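Local coordinates for oxidoreductase, Gfo/Idh/MocA family (Vibrio cholerae, PDB 1XEA), which probably catalyses an NAD(P)-dependent oxidation or reduction, as in other Gfo/Idh/MocA enzymes, using a Rossmann-fold nucleotide-binding domain, at residues Asp65-His70 against Ile88-Asp93; Gln115-Val119 against Asp274-Val278. All coordinates share one frame; numbering follows the deposited sequence.

Interaction 1 of 2, residues Asp65-His70 against Ile88-Asp93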
loop_
_atom_site.group_PDB
_atom_site.type_symbol
_atom_site.label_atom_id
_atom_site.label_comp_id
_atom_site.label_asym_id
_atom_site.label_seq_id
_atom_site.Cartn_x
_atom_site.Cartn_y
_atom_site.Cartn_z
ATOM N N ASP A 65 -11.620 17.589 42.587
ATOM C CA ASP A 65 -11.589 18.816 41.801
ATOM C C ASP A 65 -12.447 18.708 40.550
ATOM O O ASP A 65 -12.759 19.714 39.909
ATOM C CB ASP A 65 -10.145 19.146 41.430
ATOM C CG ASP A 65 -9.318 19.535 42.638
ATOM O OD1 ASP A 65 -9.560 20.636 43.192
ATOM O OD2 ASP A 65 -8.439 18.735 43.040
ATOM N N ALA A 66 -12.827 17.480 40.212
ATOM C CA ALA A 66 -13.658 17.220 39.048
ATOM C C ALA A 66 -14.026 15.733 38.980
ATOM O O ALA A 66 -13.376 14.893 39.608
ATOM C CB ALA A 66 -12.922 17.647 37.778
ATOM N N VAL A 67 -15.079 15.423 38.220
ATOM C CA VAL A 67 -15.545 14.049 38.037
ATOM C C VAL A 67 -15.660 13.702 36.551
ATOM O O VAL A 67 -15.955 14.563 35.719
ATOM C CB VAL A 67 -16.927 13.820 38.699
ATOM C CG1 VAL A 67 -16.825 14.010 40.194
ATOM C CG2 VAL A 67 -17.949 14.766 38.113
HETATM N N MSE A 68 -15.401 12.440 36.224
HETATM C CA MSE A 68 -15.487 11.948 34.851
HETATM C C MSE A 68 -16.496 10.819 34.847
HETATM O O MSE A 68 -16.232 9.738 35.367
HETATM C CB MSE A 68 -14.128 11.424 34.384
HETATM C CG MSE A 68 -13.090 12.508 34.189
HETATM SE SE MSE A 68 -11.325 11.864 33.746
HETATM C CE MSE A 68 -11.670 11.193 31.962
ATOM N N ILE A 69 -17.659 11.066 34.266
ATOM C CA ILE A 69 -18.697 10.049 34.241
ATOM C C ILE A 69 -18.547 9.137 33.034
ATOM O O ILE A 69 -18.563 9.595 31.900
ATOM C CB ILE A 69 -20.065 10.719 34.227
ATOM C CG1 ILE A 69 -20.178 11.612 35.466
ATOM C CG2 ILE A 69 -21.163 9.670 34.186
ATOM C CD1 ILE A 69 -21.257 12.649 35.380
ATOM N N HIS A 70 -18.400 7.842 33.271
ATOM C CA HIS A 70 -18.235 6.918 32.160
ATOM C C HIS A 70 -19.346 5.895 32.172
ATOM O O HIS A 70 -19.330 4.928 31.412
ATOM C CB HIS A 70 -16.887 6.216 32.256
ATOM C CG HIS A 70 -15.738 7.154 32.447
ATOM N ND1 HIS A 70 -15.281 7.989 31.449
ATOM C CD2 HIS A 70 -14.968 7.408 33.531
ATOM C CE1 HIS A 70 -14.279 8.715 31.910
ATOM N NE2 HIS A 70 -14.069 8.382 33.171
ATOM N N ILE A 88 -19.013 21.499 40.311
ATOM C CA ILE A 88 -17.771 20.787 40.049
ATOM C C ILE A 88 -17.595 20.526 38.554
ATOM O O ILE A 88 -18.512 20.036 37.895
ATOM C CB ILE A 88 -17.764 19.451 40.808
ATOM C CG1 ILE A 88 -17.993 19.722 42.295
ATOM C CG2 ILE A 88 -16.453 18.722 40.596
ATOM C CD1 ILE A 88 -18.145 18.476 43.126
ATOM N N PRO A 89 -16.421 20.873 37.992
ATOM C CA PRO A 89 -16.185 20.641 36.563
ATOM C C PRO A 89 -16.546 19.190 36.245
ATOM O O PRO A 89 -16.014 18.262 36.854
ATOM C CB PRO A 89 -14.692 20.909 36.423
ATOM C CG PRO A 89 -14.459 21.980 37.449
ATOM C CD PRO A 89 -15.235 21.468 38.634
ATOM N N THR A 90 -17.457 18.990 35.304
ATOM C CA THR A 90 -17.869 17.634 34.961
ATOM C C THR A 90 -17.462 17.187 33.557
ATOM O O THR A 90 -17.541 17.949 32.592
ATOM C CB THR A 90 -19.411 17.468 35.101
ATOM O OG1 THR A 90 -19.792 17.710 36.457
ATOM C CG2 THR A 90 -19.857 16.066 34.705
ATOM N N PHE A 91 -17.045 15.931 33.458
ATOM C CA PHE A 91 -16.649 15.337 32.195
ATOM C C PHE A 91 -17.560 14.150 31.954
ATOM O O PHE A 91 -17.827 13.373 32.873
ATOM C CB PHE A 91 -15.206 14.861 32.268
ATOM C CG PHE A 91 -14.774 14.061 31.080
ATOM C CD1 PHE A 91 -14.258 14.686 29.955
ATOM C CD2 PHE A 91 -14.889 12.677 31.082
ATOM C CE1 PHE A 91 -13.854 13.944 28.844
ATOM C CE2 PHE A 91 -14.489 11.924 29.978
ATOM C CZ PHE A 91 -13.971 12.560 28.856
ATOM N N VAL A 92 -18.043 14.020 30.724
ATOM C CA VAL A 92 -18.920 12.915 30.369
ATOM C C VAL A 92 -18.506 12.370 29.020
ATOM O O VAL A 92 -18.324 13.122 28.070
ATOM C CB VAL A 92 -20.403 13.352 30.291
ATOM C CG1 VAL A 92 -21.275 12.169 29.891
ATOM C CG2 VAL A 92 -20.856 13.895 31.639
ATOM N N ASP A 93 -18.356 11.055 28.938
ATOM C CA ASP A 93 -17.962 10.425 27.691
ATOM C C ASP A 93 -19.138 10.433 26.727
ATOM O O ASP A 93 -20.265 10.134 27.112
ATOM C CB ASP A 93 -17.490 8.995 27.955
ATOM C CG ASP A 93 -16.960 8.321 26.709
ATOM O OD1 ASP A 93 -16.148 8.957 25.988
ATOM O OD2 ASP A 93 -17.336 7.149 26.452
#
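Phe91, Ile69 and Val67 bury the most surface where strands 66-69 and 90-93 run side by side in the parallel sheet of the Rossmann fold, the two outer members of a beta-alpha-beta unit whose crossover is helix 76-85. Their axes diverge by only 12°. The backbone ladder alternates from strand to strand: Val67 N donates to Pro89 O, Phe91 N to Val67 O (2.9 Å) and Ile69 N to Phe91 O (2.7 Å), with a weak last rung from Asp93 N to Ile69 O. On the face shared by Met68 and Phe91, the selenomethionine chain bends at its end (chi3 69°), bringing CE within 3.5 Å of Phe91 CE2. Its SE stands obliquely 5.1 Å from the ring centroid, a Met-aromatic contact. The ring of His70 meets that of Phe91 rim to rim, the planes 58° apart, while Trp275 of helix 268-281 also reaches Phe91. The other face carries Val67, Ile69, Thr90 and Val92 and is covered by Phe83 and Leu79 of the crossover helix. There Ile69 and Val92 point the same way, and Ile69 CD1 sits 3.8 Å from Thr90 CG2. Val67 CG2 approaches Thr90 OG1, whose hydroxyl is already committed within its own segment, donating to Ile88 O at 3.0 Å.

Interaction 2 of 2, residues Gln115-Val119 against Asp274-Val278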
loop_
_atom_site.group_PDB
_atom_site.type_symbol
_atom_site.label_atom_id
_atom_site.label_comp_id
_atom_site.label_asym_id
_atom_site.label_seq_id
_atom_site.Cartn_x
_atom_site.Cartn_y
_atom_site.Cartn_z
ATOM N N GLN A 115 -20.102 26.180 35.790
ATOM C CA GLN A 115 -19.181 25.065 35.786
ATOM C C GLN A 115 -18.946 24.585 34.361
ATOM O O GLN A 115 -19.774 24.798 33.477
ATOM C CB GLN A 115 -19.712 23.932 36.656
ATOM C CG GLN A 115 -19.604 24.238 38.125
ATOM C CD GLN A 115 -18.187 24.589 38.516
ATOM O OE1 GLN A 115 -17.244 23.883 38.162
ATOM N NE2 GLN A 115 -18.026 25.681 39.248
ATOM N N PRO A 116 -17.790 23.961 34.111
ATOM C CA PRO A 116 -17.471 23.461 32.780
ATOM C C PRO A 116 -17.956 22.025 32.636
ATOM O O PRO A 116 -17.781 21.203 33.539
ATOM C CB PRO A 116 -15.958 23.563 32.745
ATOM C CG PRO A 116 -15.606 23.141 34.127
ATOM C CD PRO A 116 -16.598 23.913 34.976
ATOM N N LEU A 117 -18.578 21.751 31.497
ATOM C CA LEU A 117 -19.092 20.434 31.167
ATOM C C LEU A 117 -18.402 20.019 29.870
ATOM O O LEU A 117 -18.710 20.527 28.793
ATOM C CB LEU A 117 -20.602 20.497 30.964
ATOM C CG LEU A 117 -21.285 19.218 30.481
ATOM C CD1 LEU A 117 -21.095 18.090 31.494
ATOM C CD2 LEU A 117 -22.763 19.503 30.275
ATOM N N TYR A 118 -17.463 19.092 29.992
ATOM C CA TYR A 118 -16.690 18.606 28.858
ATOM C C TYR A 118 -17.221 17.283 28.313
ATOM O O TYR A 118 -17.458 16.345 29.076
ATOM C CB TYR A 118 -15.250 18.410 29.308
ATOM C CG TYR A 118 -14.237 18.394 28.203
ATOM C CD1 TYR A 118 -13.635 19.580 27.776
ATOM C CD2 TYR A 118 -13.844 17.194 27.608
ATOM C CE1 TYR A 118 -12.663 19.576 26.793
ATOM C CE2 TYR A 118 -12.870 17.177 26.620
ATOM C CZ TYR A 118 -12.280 18.374 26.216
ATOM O OH TYR A 118 -11.304 18.368 25.248
ATOM N N VAL A 119 -17.392 17.201 26.997
ATOM C CA VAL A 119 -17.870 15.970 26.368
ATOM C C VAL A 119 -16.680 15.236 25.737
ATOM O O VAL A 119 -15.826 15.853 25.099
ATOM C CB VAL A 119 -18.927 16.259 25.277
ATOM C CG1 VAL A 119 -19.403 14.956 24.677
ATOM C CG2 VAL A 119 -20.105 17.028 25.871
ATOM N N ASP A 274 -6.490 18.406 27.443
ATOM C CA ASP A 274 -7.404 19.534 27.254
ATOM C C ASP A 274 -8.418 19.536 28.387
ATOM O O ASP A 274 -8.686 20.573 28.972
ATOM C CB ASP A 274 -8.113 19.409 25.893
ATOM C CG ASP A 274 -8.821 20.695 25.456
ATOM O OD1 ASP A 274 -8.201 21.780 25.567
ATOM O OD2 ASP A 274 -9.983 20.623 24.969
ATOM N N TRP A 275 -8.969 18.365 28.692
ATOM C CA TRP A 275 -9.950 18.212 29.760
ATOM C C TRP A 275 -9.428 18.739 31.079
ATOM O O TRP A 275 -10.086 19.537 31.734
ATOM C CB TRP A 275 -10.313 16.734 29.925
ATOM C CG TRP A 275 -10.824 16.341 31.294
ATOM C CD1 TRP A 275 -10.379 15.293 32.077
ATOM C CD2 TRP A 275 -11.891 16.956 32.024
ATOM N NE1 TRP A 275 -11.106 15.227 33.237
ATOM C CE2 TRP A 275 -12.039 16.232 33.235
ATOM C CE3 TRP A 275 -12.740 18.051 31.776
ATOM C CZ2 TRP A 275 -13.008 16.568 34.196
ATOM C CZ3 TRP A 275 -13.705 18.383 32.738
ATOM C CH2 TRP A 275 -13.826 17.641 33.931
ATOM N N LEU A 276 -8.252 18.273 31.481
ATOM C CA LEU A 276 -7.682 18.701 32.748
ATOM C C LEU A 276 -7.465 20.210 32.798
ATOM O O LEU A 276 -7.758 20.834 33.815
ATOM C CB LEU A 276 -6.369 17.963 33.014
ATOM C CG LEU A 276 -6.451 16.436 33.158
ATOM C CD1 LEU A 276 -5.049 15.903 33.305
ATOM C CD2 LEU A 276 -7.325 16.033 34.347
ATOM N N GLN A 277 -6.958 20.792 31.712
ATOM C CA GLN A 277 -6.734 22.236 31.669
ATOM C C GLN A 277 -8.076 22.931 31.916
ATOM O O GLN A 277 -8.179 23.825 32.759
ATOM C CB GLN A 277 -6.159 22.667 30.307
ATOM C CG GLN A 277 -4.865 21.954 29.901
ATOM C CD GLN A 277 -4.298 22.425 28.551
ATOM O OE1 GLN A 277 -4.946 22.308 27.496
ATOM N NE2 GLN A 277 -3.074 22.954 28.584
ATOM N N VAL A 278 -9.104 22.500 31.190
ATOM C CA VAL A 278 -10.441 23.065 31.339
ATOM C C VAL A 278 -10.881 22.942 32.796
ATOM O O VAL A 278 -11.280 23.920 33.406
ATOM C CB VAL A 278 -11.481 22.323 30.421
ATOM C CG1 VAL A 278 -12.914 22.687 30.809
ATOM C CG2 VAL A 278 -11.246 22.684 28.960
#
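Tyr118 reaches from strand 117-119 across to helix 274-278, laying one face of its ring against the helix backbone and its hydroxyl against a carboxylate. The two segments run almost exactly antiparallel, their axes 9.6 Å apart, a strand-against-helix packing on one face of the Rossmann sheet. With CG swung away from the backbone N (chi1 -159°), the tyrosine extends toward the helix. Trp275 CA lies over the middle of its ring, 4.2 Å from the centroid and 8° off the normal, a CH-pi contact. At the far end Tyr118 OH donates to Asp274 OD2 at 2.6 Å. That oxygen lies at the ring's edge, in its plane, and accepts through its anti lone pair, the one turned away from the other carboxylate oxygen; ring and carboxylate are twisted 69° apart. The bond pins the phenol end, while the CH-pi contact braces its face. Nearer the strand, the six-membered ring of Trp275 lies obliquely to the tyrosine ring, with CE3 3.5 Å from Tyr118 CB. One turn along from Asp274, Val278 divides its two methyls: CG2 meets the tyrosine ring at CE1 (4.0 Å), and CG1 touches Pro116 CB (3.7 Å). Within the sheet, strand 117-120 pairs with its neighbour 90-93. Helix 268-281 also spans toward strand 66-69, where Trp275 packs on Ala66 and Met68, while Leu117 and Val119 on the strand meet helix 100-112.

From the N terminus, interaction 1 comes first: it closes a short loop of 17 residues, containing helix 76-85, between neighbouring strands of the Rossmann sheet. Interaction 2 opens only after that loop has closed, so the two lie in series, neither nested nor crossed. Its own loop is far longer, 154 residues that include all eight strands of the mixed sheet, and it brings helix 268-281 back onto the first domain's sheet. The contacts adjoin in that sheet: strand 117-120, outermost within this chain, lies next to 90-93, with Thr90 N probably bonded to Pro116 O and Thr90 O to Tyr118 N. Their centres are about 8 Å apart.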